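Local coordinates for protein glycosyl hydrolase 25 (Streptococcus pneumoniae, PDB 4FF5) that probably cleaves glycosidic bonds of cell-wall polysaccharide as a family 25 hydrolase, and serves as a virulence factor taking part in host-cell invasion, at residues A[69-74]-A[235-240]; A[119-124]-A[152-157]; A[204-209]-A[220-225]; A[228-233]-A[243-248]. All blocks are in the same frame, centred on the assembly; numbering follows the deposited sequence. Where two conformers were deposited one is given.

Interaction 1. Residues A[69-74]-A[235-240]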
# COMPACT_ATOMS: atom_id res chain seq x y z
N ASP A 69 -9.11 -7.55 -16.64
CA ASP A 69 -8.78 -7.07 -17.99
C ASP A 69 -9.01 -5.57 -18.13
O ASP A 69 -8.12 -4.85 -18.58
CB ASP A 69 -9.60 -7.83 -19.07
CG ASP A 69 -9.17 -9.28 -19.22
OD1 ASP A 69 -8.06 -9.63 -18.79
OD2 ASP A 69 -9.95 -10.08 -19.79
N ALA A 70 -10.19 -5.11 -17.74
CA ALA A 70 -10.52 -3.69 -17.85
C ALA A 70 -9.70 -2.85 -16.86
O ALA A 70 -9.17 -1.78 -17.21
CB ALA A 70 -12.01 -3.46 -17.64
N LEU A 71 -9.60 -3.33 -15.63
CA LEU A 71 -8.95 -2.55 -14.57
C LEU A 71 -7.48 -2.30 -14.87
O LEU A 71 -6.99 -1.18 -14.68
CB LEU A 71 -9.18 -3.20 -13.20
CG LEU A 71 -8.96 -2.33 -11.94
CD1 LEU A 71 -10.18 -1.50 -11.59
CD2 LEU A 71 -8.58 -3.20 -10.76
N SER A 72 -6.77 -3.33 -15.35
CA SER A 72 -5.32 -3.25 -15.57
C SER A 72 -4.88 -2.23 -16.63
O SER A 72 -3.76 -1.69 -16.56
CB SER A 72 -4.75 -4.64 -15.92
OG SER A 72 -5.20 -5.05 -17.20
N GLN A 73 -5.76 -1.98 -17.60
CA GLN A 73 -5.47 -0.99 -18.63
C GLN A 73 -5.88 0.44 -18.21
O GLN A 73 -5.52 1.41 -18.89
CB GLN A 73 -6.06 -1.37 -20.01
CG GLN A 73 -5.65 -2.74 -20.56
CD GLN A 73 -4.15 -3.02 -20.52
OE1 GLN A 73 -3.34 -2.29 -21.10
NE2 GLN A 73 -3.77 -4.11 -19.86
N ASN A 74 -6.57 0.55 -17.07
CA ASN A 74 -6.99 1.84 -16.49
C ASN A 74 -6.15 2.28 -15.26
O ASN A 74 -6.44 3.31 -14.63
CB ASN A 74 -8.49 1.81 -16.14
CG ASN A 74 -9.39 1.81 -17.37
OD1 ASN A 74 -9.17 2.55 -18.31
ND2 ASN A 74 -10.44 0.98 -17.35
N GLY A 235 -12.96 6.79 -5.13
CA GLY A 235 -12.70 6.78 -6.55
C GLY A 235 -13.54 5.76 -7.29
O GLY A 235 -14.07 4.81 -6.70
N LYS A 236 -13.70 5.98 -8.59
CA LYS A 236 -14.41 5.05 -9.47
C LYS A 236 -13.57 4.86 -10.70
O LYS A 236 -13.25 5.84 -11.38
CB LYS A 236 -15.79 5.59 -9.85
CG LYS A 236 -16.75 5.73 -8.67
CD LYS A 236 -17.46 4.43 -8.37
CE LYS A 236 -18.12 4.47 -7.00
NZ LYS A 236 -19.19 3.44 -6.88
N ILE A 237 -13.19 3.60 -10.98
CA ILE A 237 -12.40 3.26 -12.16
C ILE A 237 -13.11 2.17 -12.96
O ILE A 237 -13.67 1.22 -12.38
CB ILE A 237 -10.97 2.79 -11.79
CG1 ILE A 237 -10.20 3.90 -11.07
CG2 ILE A 237 -10.20 2.35 -13.03
CD1 ILE A 237 -8.74 3.59 -10.84
N ALA A 238 -13.10 2.31 -14.28
CA ALA A 238 -13.72 1.32 -15.17
C ALA A 238 -13.16 -0.08 -14.93
O ALA A 238 -11.95 -0.28 -14.94
CB ALA A 238 -13.55 1.75 -16.62
N GLY A 239 -14.05 -1.06 -14.75
CA GLY A 239 -13.65 -2.43 -14.44
C GLY A 239 -14.06 -2.85 -13.05
O GLY A 239 -13.92 -4.02 -12.68
N PHE A 240 -14.58 -1.89 -12.27
CA PHE A 240 -15.05 -2.13 -10.89
C PHE A 240 -16.12 -1.11 -10.54
O PHE A 240 -15.94 0.09 -10.75
CB PHE A 240 -13.86 -2.08 -9.89
CG PHE A 240 -14.23 -2.42 -8.46
CD1 PHE A 240 -14.83 -3.64 -8.13
CD2 PHE A 240 -13.93 -1.55 -7.42
CE1 PHE A 240 -15.17 -3.95 -6.82
CE2 PHE A 240 -14.25 -1.85 -6.11
CZ PHE A 240 -14.87 -3.06 -5.81

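Interaction 2. Residues A[119-124]-A[152-157]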
# COMPACT_ATOMS: atom_id res chain seq x y z
N ALA A 119 2.64 -3.78 -5.46
CA ALA A 119 3.30 -3.72 -4.17
C ALA A 119 2.31 -4.24 -3.15
O ALA A 119 1.16 -4.53 -3.49
CB ALA A 119 3.68 -2.27 -3.87
N VAL A 120 2.73 -4.35 -1.88
CA VAL A 120 1.85 -4.89 -0.87
C VAL A 120 1.84 -4.00 0.37
O VAL A 120 2.76 -3.22 0.58
CB VAL A 120 2.24 -6.35 -0.47
CG1 VAL A 120 1.90 -7.34 -1.60
CG2 VAL A 120 3.70 -6.45 0.00
N TYR A 121 0.81 -4.14 1.21
CA TYR A 121 0.78 -3.43 2.50
C TYR A 121 0.21 -4.26 3.65
O TYR A 121 -0.53 -5.21 3.44
CB TYR A 121 0.06 -2.06 2.39
CG TYR A 121 -1.49 -2.04 2.42
CD1 TYR A 121 -2.18 -1.89 3.63
CD2 TYR A 121 -2.23 -2.07 1.23
CE1 TYR A 121 -3.56 -1.83 3.66
CE2 TYR A 121 -3.62 -1.98 1.25
CZ TYR A 121 -4.27 -1.88 2.46
OH TYR A 121 -5.62 -1.78 2.47
N ALA A 122 0.55 -3.86 4.86
CA ALA A 122 0.02 -4.47 6.08
C ALA A 122 -0.48 -3.39 7.01
O ALA A 122 0.21 -2.40 7.21
CB ALA A 122 1.10 -5.30 6.77
N TYR A 123 -1.67 -3.60 7.60
CA TYR A 123 -2.21 -2.68 8.60
C TYR A 123 -1.50 -3.01 9.91
O TYR A 123 -1.63 -4.12 10.42
CB TYR A 123 -3.72 -2.90 8.70
CG TYR A 123 -4.49 -1.99 9.64
CD1 TYR A 123 -4.89 -0.72 9.20
CD2 TYR A 123 -4.90 -2.42 10.90
CE1 TYR A 123 -5.63 0.12 10.02
CE2 TYR A 123 -5.62 -1.56 11.75
CZ TYR A 123 -5.98 -0.30 11.28
OH TYR A 123 -6.71 0.60 12.04
N VAL A 124 -0.72 -2.06 10.42
CA VAL A 124 0.18 -2.28 11.56
C VAL A 124 -0.63 -2.06 12.83
O VAL A 124 -1.11 -0.96 13.07
CB VAL A 124 1.40 -1.34 11.50
CG1 VAL A 124 2.26 -1.46 12.75
CG2 VAL A 124 2.24 -1.64 10.26
N TRP A 152 4.70 -1.98 2.26
CA TRP A 152 4.22 -0.77 2.96
C TRP A 152 3.62 -1.07 4.31
O TRP A 152 2.83 -2.02 4.46
CB TRP A 152 3.17 -0.07 2.10
CG TRP A 152 3.70 0.55 0.83
CD1 TRP A 152 3.71 0.01 -0.45
CD2 TRP A 152 4.33 1.87 0.68
NE1 TRP A 152 4.27 0.88 -1.35
CE2 TRP A 152 4.67 2.01 -0.74
CE3 TRP A 152 4.63 2.92 1.56
CZ2 TRP A 152 5.27 3.16 -1.24
CZ3 TRP A 152 5.25 4.06 1.04
CH2 TRP A 152 5.55 4.18 -0.33
N LEU A 153 3.96 -0.24 5.30
CA LEU A 153 3.37 -0.30 6.63
C LEU A 153 2.28 0.73 6.71
O LEU A 153 2.56 1.94 6.62
CB LEU A 153 4.44 0.03 7.70
CG LEU A 153 5.31 -1.16 8.16
CD1 LEU A 153 6.18 -1.70 7.03
CD2 LEU A 153 6.12 -0.76 9.39
N ASP A 154 1.04 0.28 6.81
CA ASP A 154 -0.12 1.17 6.94
C ASP A 154 -0.33 1.46 8.43
O ASP A 154 -0.78 0.59 9.18
CB ASP A 154 -1.36 0.53 6.27
CG ASP A 154 -2.67 1.20 6.66
OD1 ASP A 154 -2.67 2.24 7.34
OD2 ASP A 154 -3.73 0.66 6.33
N VAL A 155 0.04 2.66 8.85
CA VAL A 155 0.01 3.03 10.26
C VAL A 155 -1.12 4.03 10.49
O VAL A 155 -1.09 5.14 9.94
CB VAL A 155 1.35 3.66 10.69
CG1 VAL A 155 1.31 4.08 12.16
CG2 VAL A 155 2.49 2.67 10.45
N GLU A 156 -2.13 3.67 11.28
CA GLU A 156 -3.18 4.67 11.50
C GLU A 156 -3.89 4.69 12.84
O GLU A 156 -4.68 5.60 13.10
CB GLU A 156 -4.18 4.70 10.38
CG GLU A 156 -4.85 3.38 10.09
CD GLU A 156 -5.60 3.44 8.75
OE1 GLU A 156 -6.80 3.73 8.80
OE2 GLU A 156 -5.03 3.23 7.65
N ASP A 157 -3.65 3.72 13.68
CA ASP A 157 -4.03 3.96 15.07
C ASP A 157 -3.05 3.46 16.09
O ASP A 157 -2.21 2.58 15.81
CB ASP A 157 -5.47 3.56 15.35
CG ASP A 157 -5.83 2.29 14.68
OD1 ASP A 157 -6.93 2.26 14.08
OD2 ASP A 157 -4.99 1.36 14.74
O HOH W 1 -8.24 2.22 10.96
O HOH W 2 -1.60 1.66 13.08

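Interaction 3. Residues A[204-209]-A[220-225]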
# COMPACT_ATOMS: atom_id res chain seq x y z
N VAL A 204 7.58 7.36 1.67
CA VAL A 204 6.46 7.79 2.51
C VAL A 204 5.22 7.96 1.64
O VAL A 204 5.29 8.52 0.53
CB VAL A 204 6.78 9.08 3.32
CG1 VAL A 204 5.58 9.46 4.19
CG2 VAL A 204 8.02 8.86 4.19
N TRP A 205 4.09 7.49 2.15
CA TRP A 205 2.84 7.52 1.44
C TRP A 205 1.86 8.16 2.37
O TRP A 205 1.77 7.75 3.55
CB TRP A 205 2.51 6.07 1.13
CG TRP A 205 1.18 5.75 0.54
CD1 TRP A 205 0.28 6.60 -0.13
CD2 TRP A 205 0.60 4.43 0.48
NE1 TRP A 205 -0.82 5.88 -0.56
CE2 TRP A 205 -0.70 4.57 -0.19
CE3 TRP A 205 0.98 3.17 0.96
CZ2 TRP A 205 -1.54 3.48 -0.42
CZ3 TRP A 205 0.11 2.09 0.74
CH2 TRP A 205 -1.12 2.25 0.07
N ILE A 206 1.17 9.21 1.93
CA ILE A 206 0.31 9.97 2.86
C ILE A 206 -1.12 10.15 2.34
O ILE A 206 -1.32 10.60 1.20
CB ILE A 206 0.91 11.36 3.27
CG1 ILE A 206 2.32 11.21 3.86
CG2 ILE A 206 0.00 12.08 4.28
CD1 ILE A 206 3.05 12.53 4.13
N PRO A 207 -2.12 9.84 3.19
CA PRO A 207 -3.50 10.12 2.77
C PRO A 207 -3.90 11.59 3.02
O PRO A 207 -3.52 12.17 4.04
CB PRO A 207 -4.33 9.20 3.65
CG PRO A 207 -3.51 9.10 4.94
CD PRO A 207 -2.06 9.15 4.50
N SER A 208 -4.65 12.17 2.09
CA SER A 208 -5.32 13.46 2.37
C SER A 208 -6.49 13.59 1.40
O SER A 208 -6.27 13.71 0.21
CB SER A 208 -4.36 14.63 2.20
OG SER A 208 -4.99 15.86 2.49
N TYR A 209 -7.72 13.53 1.93
CA TYR A 209 -8.91 13.38 1.08
C TYR A 209 -9.70 14.65 0.78
O TYR A 209 -10.58 14.62 -0.08
CB TYR A 209 -9.90 12.37 1.66
CG TYR A 209 -9.41 10.95 1.84
CD1 TYR A 209 -8.20 10.51 1.29
CD2 TYR A 209 -10.17 10.03 2.58
CE1 TYR A 209 -7.75 9.21 1.48
CE2 TYR A 209 -9.74 8.72 2.76
CZ TYR A 209 -8.53 8.32 2.20
OH TYR A 209 -8.12 7.02 2.40
N PRO A 220 -1.26 16.43 1.04
CA PRO A 220 -0.81 16.29 2.43
C PRO A 220 -0.27 17.59 3.03
O PRO A 220 0.54 18.27 2.40
CB PRO A 220 0.29 15.24 2.32
CG PRO A 220 -0.16 14.35 1.18
CD PRO A 220 -0.74 15.34 0.19
N LYS A 221 -0.74 17.94 4.23
CA LYS A 221 -0.39 19.22 4.87
C LYS A 221 0.90 19.08 5.67
O LYS A 221 0.91 19.14 6.90
CB LYS A 221 -1.55 19.75 5.74
CG LYS A 221 -2.79 20.13 4.95
CD LYS A 221 -3.96 20.40 5.89
CE LYS A 221 -5.29 19.97 5.27
NZ LYS A 221 -5.90 21.06 4.47
N THR A 222 1.98 18.83 4.94
CA THR A 222 3.31 18.68 5.53
C THR A 222 4.38 19.10 4.54
O THR A 222 4.16 19.04 3.33
CB THR A 222 3.60 17.24 6.00
OG1 THR A 222 4.92 17.18 6.55
CG2 THR A 222 3.49 16.20 4.84
N ASP A 223 5.54 19.52 5.05
CA ASP A 223 6.67 19.78 4.18
C ASP A 223 7.64 18.59 4.17
O ASP A 223 8.75 18.72 3.66
CB ASP A 223 7.39 21.07 4.57
CG ASP A 223 8.07 20.98 5.93
OD1 ASP A 223 8.09 19.88 6.52
OD2 ASP A 223 8.57 22.02 6.40
N LEU A 224 7.22 17.46 4.74
CA LEU A 224 7.97 16.20 4.61
C LEU A 224 7.91 15.76 3.14
O LEU A 224 6.85 15.90 2.55
CB LEU A 224 7.38 15.12 5.53
CG LEU A 224 8.01 13.72 5.49
CD1 LEU A 224 9.40 13.74 6.11
CD2 LEU A 224 7.13 12.70 6.21
N ASP A 225 9.02 15.24 2.58
CA ASP A 225 9.05 14.84 1.15
C ASP A 225 8.47 13.45 0.81
O ASP A 225 9.20 12.47 0.55
CB ASP A 225 10.47 14.95 0.57
CG ASP A 225 11.36 13.81 0.99
OD1 ASP A 225 11.40 13.50 2.20
OD2 ASP A 225 12.01 13.21 0.11
O HOH W 3 9.05 9.59 0.54

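Interaction 4. Residues A[228-233]-A[243-248]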
# COMPACT_ATOMS: atom_id res chain seq x y z
N ILE A 228 4.10 9.54 -2.54
CA ILE A 228 2.80 9.11 -3.07
C ILE A 228 1.69 9.56 -2.11
O ILE A 228 1.88 9.59 -0.89
CB ILE A 228 2.82 7.58 -3.39
CG1 ILE A 228 1.47 7.09 -3.96
CG2 ILE A 228 3.34 6.76 -2.21
CD1 ILE A 228 1.55 5.76 -4.70
N HIS A 229 0.56 9.94 -2.70
CA HIS A 229 -0.55 10.60 -2.02
C HIS A 229 -1.82 9.84 -2.26
O HIS A 229 -2.28 9.67 -3.40
CB HIS A 229 -0.63 12.05 -2.51
CG HIS A 229 -1.91 12.77 -2.17
ND1 HIS A 229 -2.40 13.75 -2.96
CD2 HIS A 229 -2.79 12.66 -1.08
CE1 HIS A 229 -3.54 14.23 -2.42
NE2 HIS A 229 -3.77 13.56 -1.27
N GLN A 230 -2.42 9.36 -1.18
CA GLN A 230 -3.72 8.73 -1.27
C GLN A 230 -4.80 9.82 -1.23
O GLN A 230 -5.04 10.41 -0.17
CB GLN A 230 -3.92 7.78 -0.11
CG GLN A 230 -5.09 6.82 -0.36
CD GLN A 230 -5.33 5.94 0.84
OE1 GLN A 230 -5.71 6.44 1.92
NE2 GLN A 230 -5.16 4.62 0.65
N TYR A 231 -5.43 10.11 -2.37
CA TYR A 231 -6.25 11.33 -2.43
C TYR A 231 -7.76 11.17 -2.21
O TYR A 231 -8.46 12.16 -1.99
CB TYR A 231 -5.95 12.15 -3.69
CG TYR A 231 -6.41 11.57 -5.03
CD1 TYR A 231 -7.74 11.66 -5.45
CD2 TYR A 231 -5.49 10.96 -5.89
CE1 TYR A 231 -8.15 11.16 -6.68
CE2 TYR A 231 -5.89 10.46 -7.13
CZ TYR A 231 -7.20 10.57 -7.52
OH TYR A 231 -7.58 10.07 -8.76
N THR A 232 -8.26 9.93 -2.28
CA THR A 232 -9.68 9.66 -2.03
C THR A 232 -9.87 8.18 -1.67
O THR A 232 -9.04 7.34 -2.03
CB THR A 232 -10.57 10.05 -3.25
OG1 THR A 232 -11.94 9.94 -2.90
CG2 THR A 232 -10.28 9.16 -4.47
N SER A 233 -10.94 7.89 -0.93
CA SER A 233 -11.38 6.51 -0.72
C SER A 233 -12.62 6.20 -1.57
O SER A 233 -13.20 5.12 -1.46
CB SER A 233 -11.68 6.26 0.76
OG SER A 233 -12.84 6.94 1.21
N ASP A 243 -16.49 1.76 -4.71
CA ASP A 243 -15.48 2.74 -4.27
C ASP A 243 -14.07 2.18 -4.25
O ASP A 243 -13.85 1.05 -3.80
CB ASP A 243 -15.84 3.25 -2.88
CG ASP A 243 -16.99 4.22 -2.89
OD1 ASP A 243 -17.41 4.65 -3.97
OD2 ASP A 243 -17.49 4.57 -1.80
N LEU A 244 -13.11 2.97 -4.73
CA LEU A 244 -11.69 2.59 -4.68
C LEU A 244 -10.82 3.68 -4.09
O LEU A 244 -11.00 4.88 -4.38
CB LEU A 244 -11.17 2.28 -6.09
CG LEU A 244 -11.47 0.92 -6.73
CD1 LEU A 244 -10.99 0.91 -8.17
CD2 LEU A 244 -10.81 -0.18 -5.91
N ASP A 245 -9.84 3.26 -3.31
CA ASP A 245 -8.76 4.14 -2.90
C ASP A 245 -7.91 4.46 -4.11
O ASP A 245 -7.37 3.53 -4.74
CB ASP A 245 -7.85 3.46 -1.87
CG ASP A 245 -8.50 3.26 -0.50
OD1 ASP A 245 -7.90 2.53 0.32
OD2 ASP A 245 -9.58 3.81 -0.23
N ILE A 246 -7.71 5.75 -4.39
CA ILE A 246 -6.86 6.17 -5.50
C ILE A 246 -5.71 7.02 -5.01
O ILE A 246 -5.86 7.84 -4.08
CB ILE A 246 -7.61 6.96 -6.61
CG1 ILE A 246 -8.98 6.36 -6.91
CG2 ILE A 246 -6.73 7.06 -7.86
CD1 ILE A 246 -8.95 4.95 -7.44
N ASN A 247 -4.57 6.79 -5.64
CA ASN A 247 -3.30 7.39 -5.29
C ASN A 247 -2.66 8.03 -6.51
O ASN A 247 -2.89 7.62 -7.66
CB ASN A 247 -2.36 6.30 -4.74
CG ASN A 247 -2.98 5.52 -3.60
OD1 ASN A 247 -2.93 5.95 -2.45
ND2 ASN A 247 -3.62 4.39 -3.92
N VAL A 248 -1.82 9.02 -6.26
CA VAL A 248 -0.99 9.58 -7.33
C VAL A 248 0.44 9.80 -6.79
O VAL A 248 0.63 10.06 -5.61
CB VAL A 248 -1.64 10.87 -7.90
CG1 VAL A 248 -1.57 12.00 -6.88
CG2 VAL A 248 -0.98 11.28 -9.20
O HOH W 4 -12.67 2.70 -0.90

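Interaction 1. Residues A[69-74]-A[235-240]
Asn74, just beyond the short helix 68-73, reaches across to a tight turn in the loop that runs toward strand 244-249. Its CB touches Ile237 CG2 at 3.6 Å. With CG beside the backbone N and anti to the carbonyl carbon (chi1 -70°), the amide swings along the turn, and its CG comes 4.1 Å from Ala238 O. At the tip, ND2 gives its N-H to Ala238 O, 3.1 Å away with an N-H...O angle of 148°. The oxygen lies near the amide plane of Asn74, but the donor sits well above the carbonyl plane.

One helical turn back, Ala70 CB packs against Gly239 CA at 3.7 Å. At the Gly239 phi of 114° a CB would jam against the preceding carbonyl O, and it would also clash with Leu71 N. Toward the barrel, Leu71 sends CD1 to Phe240 CB at 4.1 Å and also meets Ile237 CG2; Leu71 and Ile237 both continue onto Ile55. The loop is bent by a type II beta turn from Ile237 to Phe240, closed by the hydrogen bond from Phe240 N to Ile237 O; this turn packs against helix 68-73, which follows strand 54-57 on the outside of the TIM barrel.

Interaction 2. Residues A[119-124]-A[152-157]
Val124 CG2 fits against Leu153 CG at 3.8 Å, on the outer side of two adjacent parallel strands in the TIM barrel, under helix 163-177. Strand 118-123, helix 129-143 and strand 151-155 make one beta-alpha-beta unit, and four backbone bonds stitch its strands. The straightest is Val124 N to Asp154 O, with an N-H...O angle of 179°. On the inner face Tyr121 CB meets Trp152 CB at 3.7 Å.

Farther along that face, Asp154 CG stands anti to its backbone N (chi1 165°), bringing OD2 to the edge of the Tyr123 ring, 3.4 Å from CD1, with carboxylate and ring planes nearly perpendicular. Asp154 and Glu156 match the Asp-X-Glu signature of family 25, whose glutamate is thought to be the catalytic acid in relatives. Asp154 OD1 and Glu156 OE2 are only 2.6 Å apart, so one acid probably holds a proton. The Glu156 side chain crosses that of Tyr123 at about a right angle, its CG 3.4 Å from Tyr123 CE1. At the rim, Tyr123 OH lies 2.6 Å from Asp157 OD1, and a water bonded to that hydroxyl donates to Glu156 OE1 at 3.0 Å.

Interaction 3. Residues A[204-209]-A[220-225]
The outer side of strand 203-207 in the TIM barrel is covered here by the loop 220-225, part of the connection to strand 228-232, a link that contains no helix. Val204 and Ile206 turn toward the loop, as alternate residues of a strand do, while Trp205 turns the other way; Ser208, just past the strand, also turns toward the loop.

Ile206 is the middle and largest contributor on the strand. Its CG1 lies beside the backbone N (chi1 -55°), so the two branches divide the work: CG2 presses on Pro220 CB at 3.7 Å, and CD1 reaches Thr222 CG2 at 3.8 Å. Toward the start of the strand, Val204 CG1 meets Leu224 CD2 at 4.1 Å, the two side chains crossing at about a right angle. Beyond its end, Ser208 CB backs onto Pro220 N at 3.8 Å, and its OG bonds to Ser218.

The loop holds its own shape by an ST turn: Thr222 OG1, anti to its backbone N, accepts from Leu224 N at 2.9 Å, nearly straight at 166°. The direct contacts are van der Waals, but a water bridges the backbones, accepting from Val204 N and donating to Asp225 O, each at 2.9 Å.

Interaction 4. Residues A[228-233]-A[243-248]
Tyr231 holds CG in the crowded position between its backbone N and carbonyl carbon (chi1 70°), which lays the ring back along the partner strand. Ile246, with CG2 anti to its own N, runs beside it in the same direction. CG2 comes 3.6 Å from Tyr231 CZ and 3.3 Å from OH, while CB makes an off-centre CH-pi contact with the ring.

Ile246 O accepts from Tyr231 N at 2.9 Å, nearly along the C=O axis, and Ile246 N donates to Thr232 O. Two successive residues thus face Ile246: a beta bulge, with Tyr231 in a helix-like backbone bend (psi -15°). Before it the pairing is regular: His229 N donates to Val248 O (2.9 Å) and Val248 N to His229 O (3.0 Å).

On the barrel-interior side, Gln230 and Asn247 point the same way. Asn247 OD1 sits 3.1 Å from Gln230 CG but takes its bond from Trp205 NE1, and the NE2 of Gln230 and ND2 of Asn247 both bond to Asp56 OD1. Gln230 OE1 is hydrogen-bonded to Tyr209 OH. An antiparallel last strand, 244-249, closing back onto strand 54-57, is characteristic of the modified TIM barrel of family 25.

How the interactions relate
Interactions 2, 3 and 4 share the barrel sheet. Trp152 of interaction 2 meets both others: its CZ3 lies 3.4 Å from Trp205 CB and its CH2 3.9 Å from Ile228 CG2. Interactions 3 and 4, with centres about 12 Å apart, join through Trp205 NE1 and Asn247 OD1 (2.8 Å) and through Tyr209 OH and Gln230 OE1 (2.5 Å), both probable hydrogen bonds. Interaction 1 meets only interaction 4, where Gly235 N reaches Leu244 O at 2.8 Å. The acidic pair of interaction 2, probably part of the active site, lies at the C-terminal end of strand 151-155; the centre of interaction 1 lies about 23 Å from that of interaction 2, at the barrel's periphery.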